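Local coordinates for beta-galactosidase (Geobacillus stearothermophilus, PDB 4OIF), which probably hydrolyses terminal non-reducing beta-D-galactose residues from beta-D-galactosides, as a zinc-containing, trimeric enzyme of glycoside hydrolase family 42, at residues L42-T47 / A397-S402; I15-D20 / Q389-V394. All coordinates share one frame; numbering follows the deposited sequence.

Overall arrangement
Both contacts join the start of the TIM-barrel domain to helix 386-399, more than 340 residues further on, and their centres are about 6 Å apart. Along the chain the segments alternate: 15-20, then 42-47, then 389-394, then 397-402. Interaction 2 is buried and sets strand 16-21 against the middle of the helix, whereas interaction 1 lies at the surface and ties the loop between helix 30-42 and strand 47-50 to the helix's last turn. His17 connects them, since its ND1 is hydrogen-bonded to His44 O and its backbone pairs with Asn46 and Thr47. Together they join the late helix to the first strand of the barrel and to the loop leading into the second.

Interaction 1 (L42-T47 / A397-S402); sequences LSHTNT and ALKKMS
Reaching out from the last turn of helix 386-399, the extended side chain of Lys399 crosses that of His44 at about a right angle, and its NZ comes in at the edge of the imidazole, in the ring plane. There it donates a hydrogen bond to ND1 of His44, 2.9 Å long. The nitrogen lies only 5° out of the ring plane, as befits a donor to a ring nitrogen that carries no proton. The extended lysine chain spans the gap between two backbones whose nearest CA atoms, those of His44 and Lys399, are 8.2 Å apart. Its CG stands anti to its own carbonyl carbon (chi1 -71°), and from there CD, CE and NZ run out almost straight. Close to the bond, CE of Lys399 also rests 3.6 Å from CB of His44, so methylene contact accompanies the polar one.

His44 is the first residue to leave helical geometry after helix 30-42, in a Schellman motif. Its positive phi of 52° turns the chain toward strand 47-50, while CB points at helix 386-399. The side chain of His44 also touches Lys396 of the same helix. Nearby, Thr45 and Ser43 turn away from the lysine, their side chains touching Trp362.

Histidine suits this place because it can offer a bare ring nitrogen, and lysine because it is long and cationic. The bond requires ND1 to be without a proton, so the neighbouring positive charge would probably lower the pKa of His44 and keep the ring neutral.

Interaction 2 (I15-D20 / Q389-V394); sequences ILHGGD and QEVAEV
The imidazole of His17 presents its CE1 edge to the backbone of helix 386-399, with Val391 O near the ring plane and 3.3 Å from CE1. Val394 approaches obliquely, its CG1 lying 3.9 Å from NE2 of His17, and the ring of Tyr359 meets the imidazole with the two planes at about 80°. This is the strand-to-helix layer of a TIM barrel: strand 16-21 is the first parallel strand, paired with 47-50 and 356-359, and helix 386-399 packs against its outer side. Strand and helix come nearest at His17 and Val394, whose CA atoms are 8.5 Å apart, a gap that the flat histidine ring helps to fill.

The ring gets there because CG stands anti to the backbone N (chi1 -175°), which carries it off the strand toward the helix. Both ring nitrogens are satisfied from outside the two segments, NE2 by Tyr359 OH and ND1 by His44 O. Held at both, the buried imidazole has little freedom to flip. With an alanine in place of His17, Tyr359 OH and His44 O would probably lose this partner, and a gap is likely to open beside Val391 and Val394.

The two valines suit a buried helix face, being compact and branched at CB. Besides touching the histidine, both lie on Tyr359, and Val394 also packs on Phe343 and Ser346 of helix 341-351. The histidine side chain lies about 12 Å from that of Glu322, the predicted nucleophile. On the helix side, the methyl CG1 of Val391 sits 3.7 Å from CE1 of His17.

Interaction 1 (L42-T47 / A397-S402)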
ATOM      1  N   LEU A  42      23.489  29.909 -29.202  1.00 10.71           N
ATOM      2  CA  LEU A  42      23.552  28.731 -30.064  1.00 15.21           C
ATOM      3  C   LEU A  42      22.258  27.916 -30.085  1.00 14.71           C
ATOM      4  O   LEU A  42      21.982  27.219 -31.064  1.00 15.08           O
ATOM      5  CB  LEU A  42      24.723  27.830 -29.661  1.00  7.78           C
ATOM      6  CG  LEU A  42      26.107  28.457 -29.870  1.00  6.70           C
ATOM      7  CD1 LEU A  42      27.194  27.575 -29.286  1.00  9.78           C
ATOM      8  CD2 LEU A  42      26.375  28.727 -31.334  1.00  7.41           C
ATOM      9  N   SER A  43      21.462  28.010 -29.026  1.00 14.00           N
ATOM     10  CA  SER A  43      20.226  27.224 -28.932  1.00 14.85           C
ATOM     11  C   SER A  43      19.009  27.995 -29.432  1.00 10.51           C
ATOM     12  O   SER A  43      17.893  27.468 -29.452  1.00 13.39           O
ATOM     13  CB  SER A  43      19.992  26.761 -27.488  1.00 11.45           C
ATOM     14  OG  SER A  43      19.954  27.864 -26.599  1.00 10.29           O
ATOM     15  N   HIS A  44      19.244  29.236 -29.843  1.00 10.19           N
ATOM     16  CA  HIS A  44      18.185  30.140 -30.289  1.00 16.06           C
ATOM     17  C   HIS A  44      17.077  30.218 -29.246  1.00 11.43           C
ATOM     18  O   HIS A  44      15.895  30.036 -29.543  1.00 13.35           O
ATOM     19  CB  HIS A  44      17.625  29.707 -31.641  1.00 18.43           C
ATOM     20  CG  HIS A  44      18.680  29.374 -32.647  1.00 22.08           C
ATOM     21  ND1 HIS A  44      19.131  30.282 -33.582  1.00 17.34           N
ATOM     22  CD2 HIS A  44      19.379  28.236 -32.860  1.00 15.68           C
ATOM     23  CE1 HIS A  44      20.058  29.713 -34.331  1.00  9.67           C
ATOM     24  NE2 HIS A  44      20.230  28.474 -33.913  1.00 21.15           N
ATOM     25  N   THR A  45      17.487  30.475 -28.015  1.00  7.15           N
ATOM     26  CA  THR A  45      16.556  30.763 -26.949  1.00 11.42           C
ATOM     27  C   THR A  45      16.589  32.252 -26.640  1.00 14.62           C
ATOM     28  O   THR A  45      17.641  32.874 -26.743  1.00 11.48           O
ATOM     29  CB  THR A  45      16.897  29.968 -25.707  1.00 14.73           C
ATOM     30  OG1 THR A  45      18.319  30.024 -25.499  1.00  8.92           O
ATOM     31  CG2 THR A  45      16.464  28.538 -25.899  1.00  6.55           C
ATOM     32  N   ASN A  46      15.448  32.811 -26.240  1.00 14.30           N
ATOM     33  CA  ASN A  46      15.305  34.256 -26.099  1.00 10.85           C
ATOM     34  C   ASN A  46      14.603  34.702 -24.813  1.00 18.62           C
ATOM     35  O   ASN A  46      14.642  35.876 -24.438  1.00 13.26           O
ATOM     36  CB  ASN A  46      14.543  34.807 -27.310  1.00  8.43           C
ATOM     37  CG  ASN A  46      13.247  34.054 -27.579  1.00 12.33           C
ATOM     38  OD1 ASN A  46      12.438  33.840 -26.679  1.00 12.78           O
ATOM     39  ND2 ASN A  46      13.051  33.639 -28.825  1.00 15.29           N
ATOM     40  N   THR A  47      13.942  33.770 -24.144  1.00 16.25           N
ATOM     41  CA  THR A  47      13.120  34.131 -23.001  1.00 10.76           C
ATOM     42  C   THR A  47      13.433  33.236 -21.814  1.00 12.10           C
ATOM     43  O   THR A  47      13.482  32.009 -21.943  1.00  8.46           O
ATOM     44  CB  THR A  47      11.631  34.048 -23.350  1.00 12.47           C
ATOM     45  OG1 THR A  47      11.380  34.879 -24.489  1.00 10.77           O
ATOM     46  CG2 THR A  47      10.771  34.523 -22.178  1.00  9.89           C
ATOM     47  N   ALA A 397      13.184  26.702 -35.849  1.00 16.45           N
ATOM     48  CA  ALA A 397      11.860  26.568 -36.421  1.00 12.44           C
ATOM     49  C   ALA A 397      10.952  27.694 -35.935  1.00 21.72           C
ATOM     50  O   ALA A 397      10.204  28.281 -36.723  1.00 18.49           O
ATOM     51  CB  ALA A 397      11.275  25.216 -36.090  1.00  9.09           C
ATOM     52  N   LEU A 398      11.038  28.013 -34.645  1.00 13.94           N
ATOM     53  CA  LEU A 398      10.166  29.014 -34.038  1.00 21.12           C
ATOM     54  C   LEU A 398      10.457  30.405 -34.574  1.00 17.92           C
ATOM     55  O   LEU A 398       9.559  31.231 -34.696  1.00 13.30           O
ATOM     56  CB  LEU A 398      10.307  29.017 -32.514  1.00 20.16           C
ATOM     57  CG  LEU A 398       9.891  27.775 -31.722  1.00 19.78           C
ATOM     58  CD1 LEU A 398      10.153  28.004 -30.230  1.00 13.75           C
ATOM     59  CD2 LEU A 398       8.424  27.380 -31.979  1.00 16.29           C
ATOM     60  N   LYS A 399      11.716  30.676 -34.886  1.00 18.87           N
ATOM     61  CA  LYS A 399      12.039  31.978 -35.454  1.00 21.64           C
ATOM     62  C   LYS A 399      11.298  32.238 -36.770  1.00 21.13           C
ATOM     63  O   LYS A 399      11.027  33.385 -37.113  1.00 17.02           O
ATOM     64  CB  LYS A 399      13.549  32.112 -35.646  1.00 16.01           C
ATOM     65  CG  LYS A 399      14.269  32.251 -34.315  1.00 27.41           C
ATOM     66  CD  LYS A 399      15.777  32.378 -34.434  1.00 26.63           C
ATOM     67  CE  LYS A 399      16.363  32.794 -33.084  1.00 29.53           C
ATOM     68  NZ  LYS A 399      17.856  32.816 -33.046  1.00 35.66           N
ATOM     69  N   LYS A 400      10.942  31.179 -37.493  1.00 21.96           N
ATOM     70  CA  LYS A 400      10.209  31.342 -38.748  1.00 18.33           C
ATOM     71  C   LYS A 400       8.702  31.345 -38.539  1.00 19.51           C
ATOM     72  O   LYS A 400       7.952  31.282 -39.510  1.00 23.30           O
ATOM     73  CB  LYS A 400      10.555  30.231 -39.745  1.00 21.77           C
ATOM     74  CG  LYS A 400      12.036  30.016 -39.995  1.00 29.68           C
ATOM     75  CD  LYS A 400      12.258  28.831 -40.931  1.00 26.71           C
ATOM     76  CE  LYS A 400      13.740  28.492 -41.083  1.00 41.29           C
ATOM     77  NZ  LYS A 400      13.951  27.316 -41.983  1.00 25.41           N
ATOM     78  N   MET A 401       8.254  31.427 -37.288  1.00 18.62           N
ATOM     79  CA  MET A 401       6.834  31.224 -36.992  1.00 15.49           C
ATOM     80  C   MET A 401       6.140  32.404 -36.306  1.00 12.86           C
ATOM     81  O   MET A 401       5.091  32.237 -35.690  1.00 19.29           O
ATOM     82  CB  MET A 401       6.672  29.951 -36.137  1.00 19.25           C
ATOM     83  CG  MET A 401       6.855  28.656 -36.933  1.00 15.25           C
ATOM     84  SD  MET A 401       7.087  27.173 -35.936  1.00 19.59           S
ATOM     85  CE  MET A 401       5.472  26.958 -35.193  1.00  9.42           C
ATOM     86  N   SER A 402       6.698  33.603 -36.429  1.00 13.99           N
ATOM     87  CA  SER A 402       6.172  34.737 -35.676  1.00 13.09           C
ATOM     88  C   SER A 402       4.757  35.142 -36.079  1.00  8.64           C
ATOM     89  O   SER A 402       4.074  35.837 -35.336  1.00 20.35           O
ATOM     90  CB  SER A 402       7.109  35.932 -35.820  1.00 10.06           C
ATOM     91  OG  SER A 402       7.292  36.248 -37.181  1.00 24.25           O
TER

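Interaction 2 (I15-D20 / Q389-V394)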
ATOM      1  N   ILE A  15       7.537  33.878 -30.927  1.00  9.06           N
ATOM      2  CA  ILE A  15       7.233  32.766 -30.040  1.00 10.98           C
ATOM      3  C   ILE A  15       8.361  32.614 -29.028  1.00 14.22           C
ATOM      4  O   ILE A  15       9.517  32.423 -29.402  1.00  9.73           O
ATOM      5  CB  ILE A  15       7.025  31.459 -30.813  1.00  6.43           C
ATOM      6  CG1 ILE A  15       5.602  31.417 -31.376  1.00 11.64           C
ATOM      7  CG2 ILE A  15       7.249  30.267 -29.902  1.00  8.20           C
ATOM      8  CD1 ILE A  15       5.509  30.847 -32.765  1.00  9.70           C
ATOM      9  N   LEU A  16       8.020  32.740 -27.749  1.00  9.03           N
ATOM     10  CA  LEU A  16       9.010  32.655 -26.688  1.00 12.22           C
ATOM     11  C   LEU A  16       9.685  31.297 -26.738  1.00 14.58           C
ATOM     12  O   LEU A  16       9.022  30.293 -26.901  1.00  9.85           O
ATOM     13  CB  LEU A  16       8.374  32.866 -25.315  1.00  6.69           C
ATOM     14  CG  LEU A  16       7.246  33.895 -25.241  1.00 13.40           C
ATOM     15  CD1 LEU A  16       6.767  34.016 -23.806  1.00  4.85           C
ATOM     16  CD2 LEU A  16       7.698  35.246 -25.799  1.00  5.32           C
ATOM     17  N   HIS A  17      11.004  31.272 -26.615  1.00 11.04           N
ATOM     18  CA  HIS A  17      11.711  30.010 -26.547  1.00 10.35           C
ATOM     19  C   HIS A  17      12.781  30.119 -25.477  1.00 11.70           C
ATOM     20  O   HIS A  17      13.613  31.018 -25.516  1.00  9.17           O
ATOM     21  CB  HIS A  17      12.325  29.653 -27.899  1.00  9.05           C
ATOM     22  CG  HIS A  17      12.961  28.302 -27.935  1.00  9.53           C
ATOM     23  ND1 HIS A  17      14.174  28.069 -28.550  1.00 11.12           N
ATOM     24  CD2 HIS A  17      12.551  27.108 -27.447  1.00 11.76           C
ATOM     25  CE1 HIS A  17      14.485  26.788 -28.434  1.00 11.27           C
ATOM     26  NE2 HIS A  17      13.516  26.181 -27.772  1.00  8.60           N
ATOM     27  N   GLY A  18      12.751  29.217 -24.504  1.00 12.04           N
ATOM     28  CA  GLY A  18      13.741  29.278 -23.442  1.00  6.06           C
ATOM     29  C   GLY A  18      13.200  28.558 -22.238  1.00  9.55           C
ATOM     30  O   GLY A  18      12.727  27.442 -22.381  1.00 12.63           O
ATOM     31  N   GLY A  19      13.242  29.188 -21.068  1.00  7.91           N
ATOM     32  CA  GLY A  19      12.708  28.563 -19.865  1.00  7.46           C
ATOM     33  C   GLY A  19      13.324  28.993 -18.533  1.00 10.39           C
ATOM     34  O   GLY A  19      13.981  30.031 -18.428  1.00  3.83           O
ATOM     35  N   ASP A  20      13.096  28.192 -17.500  1.00  7.61           N
ATOM     36  CA  ASP A  20      13.608  28.521 -16.180  1.00  7.12           C
ATOM     37  C   ASP A  20      15.131  28.624 -16.192  1.00 10.54           C
ATOM     38  O   ASP A  20      15.839  27.710 -16.634  1.00  9.54           O
ATOM     39  CB  ASP A  20      13.159  27.482 -15.153  1.00  7.78           C
ATOM     40  CG  ASP A  20      11.682  27.606 -14.797  1.00 11.69           C
ATOM     41  OD1 ASP A  20      10.875  28.000 -15.666  1.00 15.67           O
ATOM     42  OD2 ASP A  20      11.326  27.317 -13.638  1.00 16.19           O
ATOM     43  N   GLN A 389      20.981  20.037 -29.482  1.00 11.02           N
ATOM     44  CA  GLN A 389      20.760  20.216 -30.905  1.00 10.65           C
ATOM     45  C   GLN A 389      19.273  20.207 -31.239  1.00 12.28           C
ATOM     46  O   GLN A 389      18.815  21.034 -32.023  1.00 12.98           O
ATOM     47  CB  GLN A 389      21.516  19.150 -31.710  1.00  8.93           C
ATOM     48  CG  GLN A 389      23.039  19.352 -31.732  1.00  6.01           C
ATOM     49  CD  GLN A 389      23.451  20.781 -32.115  1.00 28.35           C
ATOM     50  OE1 GLN A 389      22.932  21.363 -33.077  1.00 34.43           O
ATOM     51  NE2 GLN A 389      24.389  21.351 -31.358  1.00 14.75           N
ATOM     52  N   GLU A 390      18.494  19.311 -30.643  1.00  9.05           N
ATOM     53  CA  GLU A 390      17.086  19.312 -31.019  1.00 11.77           C
ATOM     54  C   GLU A 390      16.387  20.558 -30.467  1.00 13.10           C
ATOM     55  O   GLU A 390      15.489  21.110 -31.121  1.00 16.70           O
ATOM     56  CB  GLU A 390      16.364  18.040 -30.569  1.00  9.75           C
ATOM     57  CG  GLU A 390      14.938  17.999 -31.126  1.00 12.94           C
ATOM     58  CD  GLU A 390      14.351  16.600 -31.242  1.00 13.47           C
ATOM     59  OE1 GLU A 390      15.123  15.609 -31.212  1.00 12.26           O
ATOM     60  OE2 GLU A 390      13.107  16.504 -31.369  1.00  6.88           O
ATOM     61  N   VAL A 391      16.803  21.018 -29.288  1.00  7.09           N
ATOM     62  CA  VAL A 391      16.314  22.307 -28.803  1.00  9.87           C
ATOM     63  C   VAL A 391      16.648  23.435 -29.795  1.00  8.48           C
ATOM     64  O   VAL A 391      15.788  24.242 -30.133  1.00 10.80           O
ATOM     65  CB  VAL A 391      16.883  22.639 -27.417  1.00 14.22           C
ATOM     66  CG1 VAL A 391      16.657  24.103 -27.073  1.00  3.53           C
ATOM     67  CG2 VAL A 391      16.244  21.739 -26.375  1.00  7.56           C
ATOM     68  N   ALA A 392      17.879  23.457 -30.288  1.00  8.36           N
ATOM     69  CA  ALA A 392      18.291  24.432 -31.298  1.00 11.30           C
ATOM     70  C   ALA A 392      17.430  24.354 -32.557  1.00 13.03           C
ATOM     71  O   ALA A 392      17.059  25.376 -33.118  1.00 18.06           O
ATOM     72  CB  ALA A 392      19.756  24.234 -31.658  1.00 12.65           C
ATOM     73  N   GLU A 393      17.119  23.145 -33.004  1.00 12.31           N
ATOM     74  CA  GLU A 393      16.254  22.967 -34.162  1.00 14.49           C
ATOM     75  C   GLU A 393      14.871  23.538 -33.903  1.00 18.74           C
ATOM     76  O   GLU A 393      14.285  24.198 -34.782  1.00 23.96           O
ATOM     77  CB  GLU A 393      16.161  21.491 -34.548  1.00 14.41           C
ATOM     78  CG  GLU A 393      17.418  20.985 -35.248  1.00 15.81           C
ATOM     79  CD  GLU A 393      17.865  21.904 -36.396  1.00 36.80           C
ATOM     80  OE1 GLU A 393      17.032  22.225 -37.280  1.00 35.37           O
ATOM     81  OE2 GLU A 393      19.049  22.311 -36.413  1.00 26.27           O
ATOM     82  N   VAL A 394      14.349  23.303 -32.698  1.00 13.71           N
ATOM     83  CA  VAL A 394      13.061  23.893 -32.347  1.00 15.35           C
ATOM     84  C   VAL A 394      13.173  25.416 -32.418  1.00 19.12           C
ATOM     85  O   VAL A 394      12.309  26.064 -33.002  1.00 15.93           O
ATOM     86  CB  VAL A 394      12.559  23.445 -30.945  1.00 15.16           C
ATOM     87  CG1 VAL A 394      11.415  24.329 -30.467  1.00  5.67           C
ATOM     88  CG2 VAL A 394      12.106  21.991 -30.989  1.00  6.44           C
TER